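PDB 3OZQ: Serpin48 from Tenebrio molitor, which is a serpin that specifically inhibits the serine protease SPE in the insect's innate immunity. Local coordinates for residues 94-98 with 135-140. Numbering follows the deposited sequence.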
loop_
_atom_site.group_PDB
_atom_site.type_symbol
_atom_site.label_atom_id
_atom_site.label_comp_id
_atom_site.label_asym_id
_atom_site.label_seq_id
_atom_site.Cartn_x
_atom_site.Cartn_y
_atom_site.Cartn_z
ATOM N N ALA A 94 -0.996 -6.745 -9.440
ATOM C CA ALA A 94 -0.812 -6.766 -10.876
ATOM C C ALA A 94 0.113 -5.612 -11.164
ATOM O O ALA A 94 -0.331 -4.470 -11.276
ATOM C CB ALA A 94 -2.128 -6.587 -11.589
ATOM N N ASN A 95 1.404 -5.913 -11.250
ATOM C CA ASN A 95 2.424 -4.908 -11.461
ATOM C C ASN A 95 3.047 -5.127 -12.822
ATOM O O ASN A 95 3.434 -6.243 -13.174
ATOM C CB ASN A 95 3.506 -4.962 -10.370
ATOM C CG ASN A 95 2.954 -4.687 -8.973
ATOM O OD1 ASN A 95 3.651 -4.880 -7.957
ATOM N ND2 ASN A 95 1.697 -4.241 -8.910
ATOM N N LYS A 96 3.142 -4.055 -13.591
ATOM C CA LYS A 96 3.659 -4.163 -14.945
ATOM C C LYS A 96 4.370 -2.898 -15.382
ATOM O O LYS A 96 4.022 -1.789 -14.974
ATOM C CB LYS A 96 2.521 -4.496 -15.899
ATOM C CG LYS A 96 2.904 -4.403 -17.345
ATOM C CD LYS A 96 2.983 -5.736 -17.991
ATOM C CE LYS A 96 1.618 -6.317 -18.205
ATOM N NZ LYS A 96 1.679 -7.265 -19.366
ATOM N N ILE A 97 5.385 -3.073 -16.221
ATOM C CA ILE A 97 6.087 -1.946 -16.794
ATOM C C ILE A 97 5.850 -2.011 -18.282
ATOM O O ILE A 97 6.404 -2.871 -18.956
ATOM C CB ILE A 97 7.591 -1.998 -16.475
ATOM C CG1 ILE A 97 7.807 -1.847 -14.960
ATOM C CG2 ILE A 97 8.339 -0.904 -17.220
ATOM C CD1 ILE A 97 9.256 -1.562 -14.577
ATOM N N TYR A 98 4.976 -1.144 -18.779
ATOM C CA TYR A 98 4.697 -1.075 -20.216
ATOM C C TYR A 98 5.650 -0.094 -20.879
ATOM O O TYR A 98 5.834 1.014 -20.374
ATOM C CB TYR A 98 3.266 -0.623 -20.467
ATOM C CG TYR A 98 2.229 -1.677 -20.202
ATOM C CD1 TYR A 98 1.849 -2.572 -21.194
ATOM C CD2 TYR A 98 1.629 -1.785 -18.952
ATOM C CE1 TYR A 98 0.895 -3.533 -20.950
ATOM C CE2 TYR A 98 0.673 -2.736 -18.699
ATOM C CZ TYR A 98 0.305 -3.609 -19.697
ATOM O OH TYR A 98 -0.646 -4.563 -19.433
ATOM N N LEU A 135 -5.964 -1.722 -23.018
ATOM C CA LEU A 135 -5.107 -2.899 -23.008
ATOM C C LEU A 135 -4.519 -3.091 -21.613
ATOM O O LEU A 135 -4.593 -4.180 -21.042
ATOM C CB LEU A 135 -3.991 -2.725 -24.048
ATOM C CG LEU A 135 -2.984 -3.817 -24.427
ATOM C CD1 LEU A 135 -1.722 -3.736 -23.572
ATOM C CD2 LEU A 135 -3.612 -5.205 -24.375
ATOM N N MET A 136 -3.941 -2.023 -21.077
ATOM C CA MET A 136 -3.335 -2.062 -19.752
ATOM C C MET A 136 -4.393 -2.361 -18.694
ATOM O O MET A 136 -4.193 -3.217 -17.846
ATOM C CB MET A 136 -2.615 -0.747 -19.454
ATOM C CG MET A 136 -1.438 -0.498 -20.375
ATOM S SD MET A 136 -0.671 1.121 -20.183
ATOM C CE MET A 136 0.041 0.972 -18.570
ATOM N N ASN A 137 -5.532 -1.679 -18.770
ATOM C CA ASN A 137 -6.611 -1.901 -17.809
ATOM C C ASN A 137 -7.198 -3.300 -17.864
ATOM O O ASN A 137 -7.617 -3.841 -16.845
ATOM C CB ASN A 137 -7.726 -0.868 -17.992
ATOM C CG ASN A 137 -7.268 0.532 -17.658
ATOM O OD1 ASN A 137 -6.235 0.716 -17.007
ATOM N ND2 ASN A 137 -8.028 1.530 -18.098
ATOM N N ALA A 138 -7.248 -3.882 -19.059
ATOM C CA ALA A 138 -7.859 -5.196 -19.212
ATOM C C ALA A 138 -6.938 -6.220 -18.575
ATOM O O ALA A 138 -7.399 -7.177 -17.947
ATOM C CB ALA A 138 -8.105 -5.522 -20.687
ATOM N N TRP A 139 -5.638 -5.995 -18.727
ATOM C CA TRP A 139 -4.635 -6.857 -18.128
ATOM C C TRP A 139 -4.788 -6.817 -16.610
ATOM O O TRP A 139 -4.867 -7.855 -15.957
ATOM C CB TRP A 139 -3.217 -6.438 -18.525
ATOM C CG TRP A 139 -2.184 -7.364 -17.930
ATOM C CD1 TRP A 139 -1.814 -8.586 -18.410
ATOM C CD2 TRP A 139 -1.435 -7.164 -16.720
ATOM N NE1 TRP A 139 -0.869 -9.153 -17.586
ATOM C CE2 TRP A 139 -0.617 -8.299 -16.544
ATOM C CE3 TRP A 139 -1.361 -6.125 -15.783
ATOM C CZ2 TRP A 139 0.262 -8.430 -15.464
ATOM C CZ3 TRP A 139 -0.486 -6.258 -14.706
ATOM C CH2 TRP A 139 0.313 -7.401 -14.559
ATOM N N VAL A 140 -4.839 -5.605 -16.065
ATOM C CA VAL A 140 -5.059 -5.415 -14.633
ATOM C C VAL A 140 -6.320 -6.133 -14.149
ATOM O O VAL A 140 -6.322 -6.749 -13.086
ATOM C CB VAL A 140 -5.164 -3.919 -14.275
ATOM C CG1 VAL A 140 -5.873 -3.728 -12.908
ATOM C CG2 VAL A 140 -3.791 -3.274 -14.276
#
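W139 and K96 both carry CG anti to the backbone N (chi1 -178° and 170°): in W139 this sends the indole from helix 129-143 toward strand 90-100, and in K96 it combines with bends at chi2 and chi3 so that CE and NZ lie over one indole face. The fold is that of a serpin, in which this helix, F in the usual nomenclature, packs against one face of β-sheet A; here the axes of the two segments run roughly antiparallel, at 149°. K96 CE sits 3.5 Å from the centroid of the six-membered ring of W139, a CH-pi contact, while NZ lies 3.7 Å from the centroid of the five-membered ring, a cation-pi contact over the same face. A lysine suits this place because CE can lie over the aromatic face and CG pack on the Y98 ring, while NZ also makes a salt bridge to E122 and a hydrogen bond to Q120 on strand 120-124. The broad indole can meet K96 over its face and A94 at its rim at once, and A94 is small enough to let that rim settle close to the backbone, its CB 3.5 Å from W139 CZ3. Replacing W139 by an alanine would probably open a gap beside A94 and leave the K96 ammonium without its aromatic partner.

The neighbouring half of the contact rests on Y98, whose flat ring offers opposite faces to two chains: K96 CG over one, offset toward the rim, and M136 CG over the other, 3.5 Å from the ring centroid. The flexible methionine also brings its sulfur over that face, SD 4.2 Å from the Y98 centroid, in a Met-aromatic contact. L135 adds CD1 at 3.7 Å from Y98 CE1. At the far end of the ring, Y98 OH reaches W139 CB, 3.3 Å away.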